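Local coordinates for protein 3-hydroxyacyl-CoA dehydrogenase type-2 (Mycobacterium avium, PDB 3PPI) that probably oxidises 3-hydroxyacyl-CoA substrates reversibly with a nicotinamide cofactor, as a short-chain dehydrogenase/reductase with a Rossmann fold, at residues Ala31-Ser36 with Asp53-Val58; Arg105-Ala110 with Gly167-Thr172; Phe114-Arg119 with Gln184-Ala189. All blocks are in the same frame, centred on the assembly; numbering follows the deposited sequence.

Interaction 1. Residues Ala31-Ser36 with Asp53-Val58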
ATOM      1  N   ALA A  31     -20.682 -25.457  14.752  1.00 27.43           N
ATOM      2  CA  ALA A  31     -20.460 -24.009  14.857  1.00 26.58           C
ATOM      3  C   ALA A  31     -21.588 -23.189  14.230  1.00 26.30           C
ATOM      4  O   ALA A  31     -22.378 -23.691  13.420  1.00 26.57           O
ATOM      5  CB  ALA A  31     -19.126 -23.636  14.217  1.00 24.59           C
ATOM      6  N   SER A  32     -21.642 -21.918  14.625  1.00 25.58           N
ATOM      7  CA  SER A  32     -22.571 -20.956  14.054  1.00 24.77           C
ATOM      8  C   SER A  32     -21.869 -19.650  13.685  1.00 23.43           C
ATOM      9  O   SER A  32     -20.742 -19.374  14.130  1.00 21.68           O
ATOM     10  CB  SER A  32     -23.721 -20.678  15.017  1.00 25.70           C
ATOM     11  OG  SER A  32     -23.230 -20.227  16.265  1.00 26.84           O
ATOM     12  N   ALA A  33     -22.567 -18.857  12.877  1.00 22.70           N
ATOM     13  CA  ALA A  33     -22.047 -17.626  12.311  1.00 21.74           C
ATOM     14  C   ALA A  33     -23.142 -16.563  12.298  1.00 22.32           C
ATOM     15  O   ALA A  33     -24.337 -16.887  12.244  1.00 23.54           O
ATOM     16  CB  ALA A  33     -21.560 -17.878  10.914  1.00 20.15           C
ATOM     17  N   ILE A  34     -22.730 -15.303  12.365  1.00 22.29           N
ATOM     18  CA  ILE A  34     -23.630 -14.153  12.179  1.00 22.49           C
ATOM     19  C   ILE A  34     -23.186 -13.406  10.923  1.00 21.54           C
ATOM     20  O   ILE A  34     -21.994 -13.125  10.750  1.00 21.37           O
ATOM     21  CB  ILE A  34     -23.565 -13.168  13.378  1.00 22.89           C
ATOM     22  CG1 ILE A  34     -24.184 -13.777  14.634  1.00 24.24           C
ATOM     23  CG2 ILE A  34     -24.291 -11.846  13.056  1.00 22.77           C
ATOM     24  CD1 ILE A  34     -23.723 -13.084  15.908  1.00 24.59           C
ATOM     25  N   VAL A  35     -24.126 -13.078  10.048  1.00 21.13           N
ATOM     26  CA  VAL A  35     -23.814 -12.236   8.899  1.00 20.12           C
ATOM     27  C   VAL A  35     -24.604 -10.953   8.998  1.00 20.54           C
ATOM     28  O   VAL A  35     -25.844 -10.986   8.927  1.00 21.09           O
ATOM     29  CB  VAL A  35     -24.128 -12.945   7.563  1.00 20.43           C
ATOM     30  CG1 VAL A  35     -23.796 -12.047   6.383  1.00 17.67           C
ATOM     31  CG2 VAL A  35     -23.348 -14.274   7.459  1.00 18.81           C
ATOM     32  N   SER A  36     -23.910  -9.829   9.201  1.00 20.33           N
ATOM     33  CA  SER A  36     -24.575  -8.523   9.174  1.00 21.08           C
ATOM     34  C   SER A  36     -24.876  -8.171   7.720  1.00 21.25           C
ATOM     35  O   SER A  36     -24.140  -8.546   6.821  1.00 21.28           O
ATOM     36  CB  SER A  36     -23.770  -7.427   9.911  1.00 20.68           C
ATOM     37  OG  SER A  36     -22.692  -6.913   9.149  1.00 21.47           O
ATOM     38  N   ASP A  53     -22.551 -24.867   3.685  1.00 27.34           N
ATOM     39  CA  ASP A  53     -21.315 -25.489   4.189  1.00 27.46           C
ATOM     40  C   ASP A  53     -21.434 -26.115   5.577  1.00 27.69           C
ATOM     41  O   ASP A  53     -20.442 -26.637   6.100  1.00 28.15           O
ATOM     42  CB  ASP A  53     -20.170 -24.478   4.213  1.00 26.59           C
ATOM     43  CG  ASP A  53     -19.659 -24.135   2.829  1.00 27.99           C
ATOM     44  OD1 ASP A  53     -20.079 -24.795   1.854  1.00 30.16           O
ATOM     45  OD2 ASP A  53     -18.840 -23.192   2.720  1.00 28.40           O
ATOM     46  N   GLY A  54     -22.607 -26.031   6.187  1.00 27.94           N
ATOM     47  CA  GLY A  54     -22.870 -26.747   7.434  1.00 28.75           C
ATOM     48  C   GLY A  54     -22.960 -25.890   8.683  1.00 28.26           C
ATOM     49  O   GLY A  54     -23.165 -26.422   9.766  1.00 29.02           O
ATOM     50  N   LEU A  55     -22.813 -24.570   8.549  1.00 26.95           N
ATOM     51  CA  LEU A  55     -22.934 -23.666   9.713  1.00 26.74           C
ATOM     52  C   LEU A  55     -24.392 -23.331  10.022  1.00 26.97           C
ATOM     53  O   LEU A  55     -25.216 -23.245   9.122  1.00 27.15           O
ATOM     54  CB  LEU A  55     -22.169 -22.353   9.480  1.00 25.32           C
ATOM     55  CG  LEU A  55     -20.649 -22.429   9.636  1.00 25.27           C
ATOM     56  CD1 LEU A  55     -19.986 -21.200   9.014  1.00 24.21           C
ATOM     57  CD2 LEU A  55     -20.260 -22.576  11.105  1.00 26.07           C
ATOM     58  N   GLY A  56     -24.699 -23.148  11.301  1.00 27.41           N
ATOM     59  CA  GLY A  56     -25.927 -22.466  11.701  1.00 27.29           C
ATOM     60  C   GLY A  56     -25.643 -20.991  11.468  1.00 26.30           C
ATOM     61  O   GLY A  56     -24.536 -20.535  11.752  1.00 25.58           O
ATOM     62  N   VAL A  57     -26.613 -20.248  10.931  1.00 26.16           N
ATOM     63  CA  VAL A  57     -26.398 -18.852  10.556  1.00 25.40           C
ATOM     64  C   VAL A  57     -27.489 -17.917  11.065  1.00 26.37           C
ATOM     65  O   VAL A  57     -28.688 -18.211  10.956  1.00 27.63           O
ATOM     66  CB  VAL A  57     -26.295 -18.694   9.035  1.00 25.20           C
ATOM     67  CG1 VAL A  57     -25.957 -17.253   8.677  1.00 24.58           C
ATOM     68  CG2 VAL A  57     -25.226 -19.619   8.473  1.00 23.67           C
ATOM     69  N   VAL A  58     -27.067 -16.792  11.638  1.00 26.05           N
ATOM     70  CA  VAL A  58     -27.980 -15.734  12.014  1.00 25.91           C
ATOM     71  C   VAL A  58     -27.922 -14.652  10.951  1.00 25.48           C
ATOM     72  O   VAL A  58     -26.848 -14.143  10.624  1.00 24.16           O
ATOM     73  CB  VAL A  58     -27.638 -15.159  13.375  1.00 26.35           C
ATOM     74  CG1 VAL A  58     -28.431 -13.865  13.633  1.00 26.34           C
ATOM     75  CG2 VAL A  58     -27.915 -16.200  14.443  1.00 26.39           C
TER
HETATM   76  O   HOH W   1     -23.072 -26.254  12.786  1.00 32.90           O
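Leu55 sets its CG beside its backbone N, trans to the carbonyl carbon (chi1 -77°), and an extended chi2 carries its two methyls across to Ala31 and Ala33. CD2 presses on Ala31 CB at 3.5 Å, tighter than an ordinary van der Waals contact, while CD1 reaches Ala33 CB at 4.1 Å. Further along, Val35 and Val57 both hold CG1 trans to the backbone N; CG2 of Val35 then meets CG1 of Val57 at 4.1 Å, the two side chains slanting past each other. Ala33, Val35 and Val57 pack beneath helix 41-52, against Leu50, Thr46 and Val47. The other face of the sheet carries Ile34 and Val58, side by side and pointing the same way, with Ile34 CG1 3.9 Å from Val58 CB. Helix 88-98 covers them, and the buried Ser32 OG is bonded to Ala98 O of that helix.

Between the faces run two parallel strands, their axes 24° apart. Gly56 N donates to Ala31 O and Ala33 N to Gly56 O (2.8 Å); Val58 N donates to Ala33 O (2.8 Å) and Val35 N to Val58 O, the last nearly straight at 174°. One water links the start of strand 31-36 to the turn leading into strand 56-61, donating to Ala31 O (2.7 Å) and Gly54 O (3.0 Å). Gly54, with positive phi, ends helix 41-52 in a Schellman motif. The segments are the two strands of a right-handed beta-alpha-beta unit, the opening unit of a Rossmann fold. Of the paired residues, Ser32 alone has a polar side chain. All touching residues are buried, implying that strand pairing satisfies main-chain N-H and C=O groups in a low-polarity interior, while the Ala31 end admits a water.

Interaction 2. Residues Arg105-Ala110 with Gly167-Thr172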
ATOM      1  N   ARG A 105     -18.690 -19.089  16.258  1.00 23.51           N
ATOM      2  CA  ARG A 105     -17.261 -19.001  16.001  1.00 23.15           C
ATOM      3  C   ARG A 105     -16.877 -18.018  14.889  1.00 21.63           C
ATOM      4  O   ARG A 105     -15.707 -17.696  14.754  1.00 20.87           O
ATOM      5  CB  ARG A 105     -16.704 -20.388  15.702  1.00 23.52           C
ATOM      6  CG  ARG A 105     -16.763 -21.343  16.893  1.00 25.22           C
ATOM      7  CD  ARG A 105     -15.996 -22.646  16.575  1.00 26.98           C
ATOM      8  NE  ARG A 105     -15.978 -23.572  17.704  1.00 28.67           N
ATOM      9  CZ  ARG A 105     -15.111 -23.555  18.722  1.00 29.59           C
ATOM     10  NH1 ARG A 105     -14.131 -22.662  18.793  1.00 27.75           N
ATOM     11  NH2 ARG A 105     -15.227 -24.460  19.688  1.00 29.89           N
ATOM     12  N   TYR A 106     -17.860 -17.524  14.135  1.00 21.33           N
ATOM     13  CA  TYR A 106     -17.614 -16.762  12.919  1.00 20.47           C
ATOM     14  C   TYR A 106     -18.597 -15.619  12.721  1.00 20.50           C
ATOM     15  O   TYR A 106     -19.762 -15.733  13.066  1.00 21.37           O
ATOM     16  CB  TYR A 106     -17.736 -17.689  11.719  1.00 20.64           C
ATOM     17  CG  TYR A 106     -16.849 -18.905  11.793  1.00 19.95           C
ATOM     18  CD1 TYR A 106     -15.490 -18.791  11.586  1.00 19.55           C
ATOM     19  CD2 TYR A 106     -17.367 -20.161  12.094  1.00 21.25           C
ATOM     20  CE1 TYR A 106     -14.659 -19.885  11.649  1.00 21.54           C
ATOM     21  CE2 TYR A 106     -16.544 -21.274  12.166  1.00 22.46           C
ATOM     22  CZ  TYR A 106     -15.183 -21.123  11.940  1.00 22.38           C
ATOM     23  OH  TYR A 106     -14.333 -22.181  12.006  1.00 24.30           O
ATOM     24  N   ALA A 107     -18.124 -14.523  12.137  1.00 19.66           N
ATOM     25  CA  ALA A 107     -19.015 -13.458  11.699  1.00 19.19           C
ATOM     26  C   ALA A 107     -18.489 -12.878  10.394  1.00 18.54           C
ATOM     27  O   ALA A 107     -17.276 -12.809  10.182  1.00 18.07           O
ATOM     28  CB  ALA A 107     -19.133 -12.376  12.765  1.00 18.48           C
ATOM     29  N   VAL A 108     -19.413 -12.495   9.513  1.00 18.33           N
ATOM     30  CA  VAL A 108     -19.081 -11.734   8.325  1.00 17.38           C
ATOM     31  C   VAL A 108     -19.871 -10.431   8.418  1.00 17.59           C
ATOM     32  O   VAL A 108     -21.094 -10.451   8.462  1.00 19.00           O
ATOM     33  CB  VAL A 108     -19.411 -12.528   7.019  1.00 17.50           C
ATOM     34  CG1 VAL A 108     -19.035 -11.712   5.808  1.00 15.68           C
ATOM     35  CG2 VAL A 108     -18.687 -13.918   7.015  1.00 17.26           C
ATOM     36  N   VAL A 109     -19.166  -9.304   8.484  1.00 17.71           N
ATOM     37  CA  VAL A 109     -19.785  -7.990   8.669  1.00 18.20           C
ATOM     38  C   VAL A 109     -19.988  -7.388   7.284  1.00 18.58           C
ATOM     39  O   VAL A 109     -19.073  -6.810   6.708  1.00 18.90           O
ATOM     40  CB  VAL A 109     -18.905  -7.093   9.559  1.00 17.62           C
ATOM     41  CG1 VAL A 109     -19.613  -5.785   9.890  1.00 19.12           C
ATOM     42  CG2 VAL A 109     -18.520  -7.824  10.828  1.00 17.87           C
ATOM     43  N   ALA A 110     -21.176  -7.561   6.726  1.00 19.71           N
ATOM     44  CA  ALA A 110     -21.397  -7.283   5.312  1.00 20.44           C
ATOM     45  C   ALA A 110     -22.545  -6.326   5.050  1.00 22.08           C
ATOM     46  O   ALA A 110     -23.049  -6.286   3.937  1.00 23.22           O
ATOM     47  CB  ALA A 110     -21.626  -8.603   4.547  1.00 19.87           C
ATOM     48  N   GLY A 167     -11.940 -19.056  16.309  1.00 20.21           N
ATOM     49  CA  GLY A 167     -12.833 -18.571  15.263  1.00 19.35           C
ATOM     50  C   GLY A 167     -12.201 -17.540  14.348  1.00 18.22           C
ATOM     51  O   GLY A 167     -10.977 -17.379  14.335  1.00 17.94           O
ATOM     52  N   ALA A 168     -13.041 -16.841  13.591  1.00 17.24           N
ATOM     53  CA  ALA A 168     -12.574 -15.896  12.583  1.00 17.06           C
ATOM     54  C   ALA A 168     -13.645 -14.894  12.208  1.00 16.91           C
ATOM     55  O   ALA A 168     -14.838 -15.221  12.193  1.00 17.96           O
ATOM     56  CB  ALA A 168     -12.086 -16.638  11.327  1.00 16.42           C
ATOM     57  N   LEU A 169     -13.201 -13.676  11.910  1.00 17.10           N
ATOM     58  CA  LEU A 169     -14.064 -12.593  11.471  1.00 17.01           C
ATOM     59  C   LEU A 169     -13.654 -12.170  10.066  1.00 16.36           C
ATOM     60  O   LEU A 169     -12.474 -12.192   9.736  1.00 16.31           O
ATOM     61  CB  LEU A 169     -13.936 -11.382  12.384  1.00 16.67           C
ATOM     62  CG  LEU A 169     -14.181 -11.564  13.872  1.00 19.33           C
ATOM     63  CD1 LEU A 169     -13.952 -10.219  14.609  1.00 19.25           C
ATOM     64  CD2 LEU A 169     -15.556 -12.141  14.119  1.00 21.27           C
ATOM     65  N   VAL A 170     -14.651 -11.806   9.260  1.00 15.88           N
ATOM     66  CA  VAL A 170     -14.466 -11.174   7.975  1.00 15.39           C
ATOM     67  C   VAL A 170     -15.207  -9.849   8.034  1.00 16.27           C
ATOM     68  O   VAL A 170     -16.413  -9.823   8.266  1.00 16.96           O
ATOM     69  CB  VAL A 170     -15.013 -12.032   6.821  1.00 15.52           C
ATOM     70  CG1 VAL A 170     -14.881 -11.320   5.475  1.00 13.70           C
ATOM     71  CG2 VAL A 170     -14.259 -13.364   6.784  1.00 15.69           C
ATOM     72  N   LEU A 171     -14.466  -8.758   7.859  1.00 15.63           N
ATOM     73  CA  LEU A 171     -15.050  -7.431   7.747  1.00 15.71           C
ATOM     74  C   LEU A 171     -15.154  -7.073   6.256  1.00 15.72           C
ATOM     75  O   LEU A 171     -14.465  -7.673   5.409  1.00 15.30           O
ATOM     76  CB  LEU A 171     -14.194  -6.413   8.481  1.00 14.79           C
ATOM     77  CG  LEU A 171     -13.561  -6.818   9.830  1.00 16.27           C
ATOM     78  CD1 LEU A 171     -12.715  -5.658  10.385  1.00 15.25           C
ATOM     79  CD2 LEU A 171     -14.629  -7.249  10.830  1.00 16.40           C
ATOM     80  N   THR A 172     -16.017  -6.116   5.929  1.00 15.83           N
ATOM     81  CA  THR A 172     -16.166  -5.661   4.557  1.00 16.43           C
ATOM     82  C   THR A 172     -15.782  -4.181   4.459  1.00 16.00           C
ATOM     83  O   THR A 172     -16.361  -3.311   5.123  1.00 15.61           O
ATOM     84  CB  THR A 172     -17.577  -5.882   4.007  1.00 17.68           C
ATOM     85  OG1 THR A 172     -17.995  -7.236   4.229  1.00 19.95           O
ATOM     86  CG2 THR A 172     -17.621  -5.587   2.491  1.00 16.57           C
TER
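Tyr106 to Val108 and Ala168 to Val170 pair as parallel neighbours in the middle of the seven-stranded Rossmann sheet, their axes within 2° of parallel. Arg105 O takes the N-H of Ala168, and Ala107 O that of Val170. Val109 N donates to Val170 O at 2.8 Å. The return bond from Ala107 N to Ala168 O is weak at 3.4 Å. At the C-terminal end the side chain of Thr172 joins in. Its OG1 stands beside the backbone N (chi1 -51°) and donates to Val109 O at 2.7 Å, approaching from 39° above the carbonyl plane.

Side chains pair across the strands on both faces. Val108 and Val170 lie side by side, CG2 to CB, as do Val109 and Leu171, whose CG2 and CD2 are 3.9 Å apart. Ala107 CB meets Leu169 CD2 at 3.8 Å. The Tyr106 ring lies beside Ala168, with Ala168 O at its edge near the ring plane and Ala168 CB 4.0 Å from CD1, while Arg105 CB covers part of one ring face. The phenol OH is bonded to Gln27 O, and Phe28 meets the ring edge-to-face.

Helix 249-261 packs on the face bearing Tyr106 and Val170, through Leu259 and Leu260, and helix 130-156 on the face bearing Ala107, Val109 and Leu169, through Val151, Thr144 and Val147. Strand 31-36 flanks the pair beyond Tyr106 and Val108, and strand 210-217 beyond Gly167 to Thr172.

Interaction 3. Residues Phe114-Arg119 with Gln184-Ala189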
ATOM      1  N   PHE A 114     -24.784   2.723   0.086  1.00 37.53           N
ATOM      2  CA  PHE A 114     -23.926   3.860  -0.258  1.00 38.02           C
ATOM      3  C   PHE A 114     -23.745   4.790   0.956  1.00 37.67           C
ATOM      4  O   PHE A 114     -24.616   4.863   1.848  1.00 37.76           O
ATOM      5  CB  PHE A 114     -24.560   4.711  -1.383  1.00 39.32           C
ATOM      6  CG  PHE A 114     -24.802   3.969  -2.687  1.00 42.30           C
ATOM      7  CD1 PHE A 114     -23.799   3.190  -3.277  1.00 45.44           C
ATOM      8  CD2 PHE A 114     -26.027   4.092  -3.349  1.00 45.75           C
ATOM      9  CE1 PHE A 114     -24.030   2.521  -4.495  1.00 45.46           C
ATOM     10  CE2 PHE A 114     -26.257   3.430  -4.571  1.00 46.73           C
ATOM     11  CZ  PHE A 114     -25.252   2.650  -5.135  1.00 46.18           C
ATOM     12  N   GLY A 115     -22.630   5.516   0.956  1.00 36.33           N
ATOM     13  CA  GLY A 115     -22.454   6.672   1.832  1.00 36.39           C
ATOM     14  C   GLY A 115     -23.230   7.873   1.286  1.00 36.40           C
ATOM     15  O   GLY A 115     -23.880   7.779   0.236  1.00 36.62           O
ATOM     16  N   VAL A 116     -23.181   8.993   2.010  1.00 35.53           N
ATOM     17  CA  VAL A 116     -23.810  10.240   1.541  1.00 34.93           C
ATOM     18  C   VAL A 116     -23.011  10.768   0.335  1.00 33.06           C
ATOM     19  O   VAL A 116     -21.762  10.822   0.387  1.00 32.63           O
ATOM     20  CB  VAL A 116     -23.867  11.304   2.677  1.00 35.40           C
ATOM     21  CG1 VAL A 116     -22.460  11.558   3.255  1.00 36.10           C
ATOM     22  CG2 VAL A 116     -24.464  12.627   2.178  1.00 36.50           C
ATOM     23  N   ALA A 117     -23.710  11.119  -0.744  1.00 30.77           N
ATOM     24  CA  ALA A 117     -23.077  11.714  -1.938  1.00 28.82           C
ATOM     25  C   ALA A 117     -23.002  13.231  -1.816  1.00 26.69           C
ATOM     26  O   ALA A 117     -24.029  13.913  -1.945  1.00 28.22           O
ATOM     27  CB  ALA A 117     -23.847  11.342  -3.194  1.00 29.48           C
ATOM     28  N   GLN A 118     -21.808  13.755  -1.544  1.00 22.78           N
ATOM     29  CA  GLN A 118     -21.594  15.197  -1.418  0.50 21.64           C
ATOM     30  C   GLN A 118     -20.100  15.497  -1.507  1.00 20.65           C
ATOM     31  O   GLN A 118     -19.288  14.773  -0.953  1.00 18.72           O
ATOM     32  CB  GLN A 118     -22.156  15.726  -0.084  0.50 21.50           C
ATOM     33  CG  GLN A 118     -21.607  15.017   1.175  0.50 19.38           C
ATOM     34  CD  GLN A 118     -22.116  15.623   2.484  0.50 17.74           C
ATOM     35  OE1 GLN A 118     -22.912  16.558   2.468  0.50 16.37           O
ATOM     36  NE2 GLN A 118     -21.644  15.093   3.622  0.50 11.36           N
ATOM     37  N   ARG A 119     -19.755  16.564  -2.203  1.00 20.31           N
ATOM     38  CA  ARG A 119     -18.381  17.039  -2.313  0.50 19.95           C
ATOM     39  C   ARG A 119     -17.991  17.755  -1.020  1.00 19.41           C
ATOM     40  O   ARG A 119     -18.855  18.327  -0.341  1.00 18.70           O
ATOM     41  CB  ARG A 119     -18.269  18.037  -3.468  0.50 20.91           C
ATOM     42  CG  ARG A 119     -18.767  17.519  -4.824  0.50 22.59           C
ATOM     43  CD  ARG A 119     -17.651  16.875  -5.609  0.50 23.84           C
ATOM     44  NE  ARG A 119     -16.595  17.844  -5.892  0.50 25.17           N
ATOM     45  CZ  ARG A 119     -16.469  18.494  -7.041  0.50 26.19           C
ATOM     46  NH1 ARG A 119     -15.487  19.369  -7.201  0.50 26.06           N
ATOM     47  NH2 ARG A 119     -17.321  18.266  -8.028  0.50 26.47           N
ATOM     48  N   GLN A 184     -17.405  11.184  -2.717  1.00 18.94           N
ATOM     49  CA  GLN A 184     -17.507  10.020  -1.846  1.00 18.83           C
ATOM     50  C   GLN A 184     -16.408   9.999  -0.768  1.00 17.20           C
ATOM     51  O   GLN A 184     -15.982   8.943  -0.327  1.00 16.81           O
ATOM     52  CB  GLN A 184     -17.525   8.736  -2.685  1.00 19.85           C
ATOM     53  CG  GLN A 184     -18.718   8.643  -3.679  1.00 23.23           C
ATOM     54  CD  GLN A 184     -20.087   8.404  -3.015  1.00 27.17           C
ATOM     55  OE1 GLN A 184     -20.192   7.782  -1.951  1.00 30.10           O
ATOM     56  NE2 GLN A 184     -21.145   8.874  -3.669  1.00 29.61           N
ATOM     57  N   THR A 185     -16.020  11.175  -0.276  1.00 16.08           N
ATOM     58  CA  THR A 185     -15.063  11.253   0.823  1.00 14.60           C
ATOM     59  C   THR A 185     -15.567  10.573   2.109  1.00 14.47           C
ATOM     60  O   THR A 185     -14.755   9.989   2.835  1.00 13.30           O
ATOM     61  CB  THR A 185     -14.653  12.711   1.142  1.00 15.40           C
ATOM     62  OG1 THR A 185     -15.822  13.504   1.390  1.00 14.39           O
ATOM     63  CG2 THR A 185     -13.834  13.327  -0.037  1.00 14.50           C
ATOM     64  N   ALA A 186     -16.875  10.631   2.395  1.00 14.44           N
ATOM     65  CA  ALA A 186     -17.420   9.992   3.607  1.00 15.17           C
ATOM     66  C   ALA A 186     -17.233   8.471   3.552  1.00 15.41           C
ATOM     67  O   ALA A 186     -16.676   7.863   4.474  1.00 15.26           O
ATOM     68  CB  ALA A 186     -18.872  10.338   3.798  1.00 15.48           C
ATOM     69  N   TYR A 187     -17.653   7.876   2.439  1.00 15.65           N
ATOM     70  CA  TYR A 187     -17.528   6.413   2.238  1.00 15.74           C
ATOM     71  C   TYR A 187     -16.059   5.975   2.212  1.00 14.46           C
ATOM     72  O   TYR A 187     -15.694   4.967   2.811  1.00 14.03           O
ATOM     73  CB  TYR A 187     -18.238   6.010   0.939  1.00 16.17           C
ATOM     74  CG  TYR A 187     -18.384   4.522   0.697  1.00 17.38           C
ATOM     75  CD1 TYR A 187     -19.379   3.800   1.339  1.00 19.17           C
ATOM     76  CD2 TYR A 187     -17.565   3.856  -0.213  1.00 17.70           C
ATOM     77  CE1 TYR A 187     -19.548   2.456   1.119  1.00 21.50           C
ATOM     78  CE2 TYR A 187     -17.721   2.490  -0.456  1.00 19.65           C
ATOM     79  CZ  TYR A 187     -18.725   1.795   0.210  1.00 22.36           C
ATOM     80  OH  TYR A 187     -18.930   0.445   0.012  1.00 24.34           O
ATOM     81  N   ALA A 188     -15.217   6.764   1.563  1.00 14.23           N
ATOM     82  CA  ALA A 188     -13.799   6.474   1.464  1.00 13.63           C
ATOM     83  C   ALA A 188     -13.129   6.443   2.843  1.00 13.78           C
ATOM     84  O   ALA A 188     -12.366   5.513   3.175  1.00 12.71           O
ATOM     85  CB  ALA A 188     -13.106   7.533   0.553  1.00 14.18           C
ATOM     86  N   ALA A 189     -13.423   7.456   3.646  1.00 13.07           N
ATOM     87  CA  ALA A 189     -12.909   7.540   5.027  1.00 13.09           C
ATOM     88  C   ALA A 189     -13.358   6.348   5.886  1.00 12.86           C
ATOM     89  O   ALA A 189     -12.542   5.698   6.553  1.00 12.52           O
ATOM     90  CB  ALA A 189     -13.348   8.865   5.656  1.00 12.59           C
TER
HETATM   91  O   HOH W   2     -21.287   5.367  -1.587  1.00 38.77           O
HETATM   92  O   HOH W   3     -19.100  12.189   0.889  1.00 19.33           O
HETATM   93  O   HOH W   4     -19.679   9.016   0.752  1.00 21.51           O
HETATM   94  O   HOH W   5     -16.641  14.045  -0.994  1.00 18.34           O
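Val116 CG1 touches Ala186 CB at 3.8 Å, the one apolar side-chain pair between the loop and the start of helix 185-205. Beside it Ala117 CB rests 3.7 Å from Gln184 NE2. Gly115 N comes within 3.7 Å of Tyr187 CD1, at an oblique approach to the ring. Gln184 starts out pointing away from the loop, but a bend at chi2 (-71°) curls its amide back against it.

Waters do the polar bridging. One accepts from Gly115 N (2.9 Å) and donates to Gln184 OE1 (2.7 Å), sitting above one face of the Tyr187 ring, toward its rim. Two others lie near Val116 O; one accepts from Ala186 N, the other from Tyr187 N, both first-turn amides. A fourth accepts from Thr185 OG1 and donates to Gln118 O.

In the next shell the backbone of Gln118 is bonded to Gly183. Phe133 and Thr136 of helix 130-156 pack on Ala186. Thr185 OG1 is also bonded to Tyr145 OH of the second subunit, so the helix start forms part of the subunit interface.

Gln184 is the N-cap, and Tyr187 begins a YxxxK sequence, the motif of short-chain dehydrogenases in which that tyrosine is probably catalytic; the water-laced loop beside it is consistent with the rim of a substrate pocket.

Interactions 1 and 2 are adjacent parts of one sheet, their centres 10 Å apart. Strand 31-36 joins them: Ile34 O lies 2.9 Å from Val108 N and Ser32 O lies 3.0 Å from Arg105 N, both probable hydrogen bonds. Interaction 3 stands apart, its centre 31 Å from that of interaction 1 and 24 Å from that of interaction 2, past the C-terminal ends of the strands. It holds the probable catalytic Tyr187, while interactions 1 and 2 build the sheet whose C-terminal ends probably face the cofactor. Segments of 2 and 3 alternate in sequence. Side chains of Val35 and Ala110 lie about 7 Å and 6 Å, each from a bound magnesium ion.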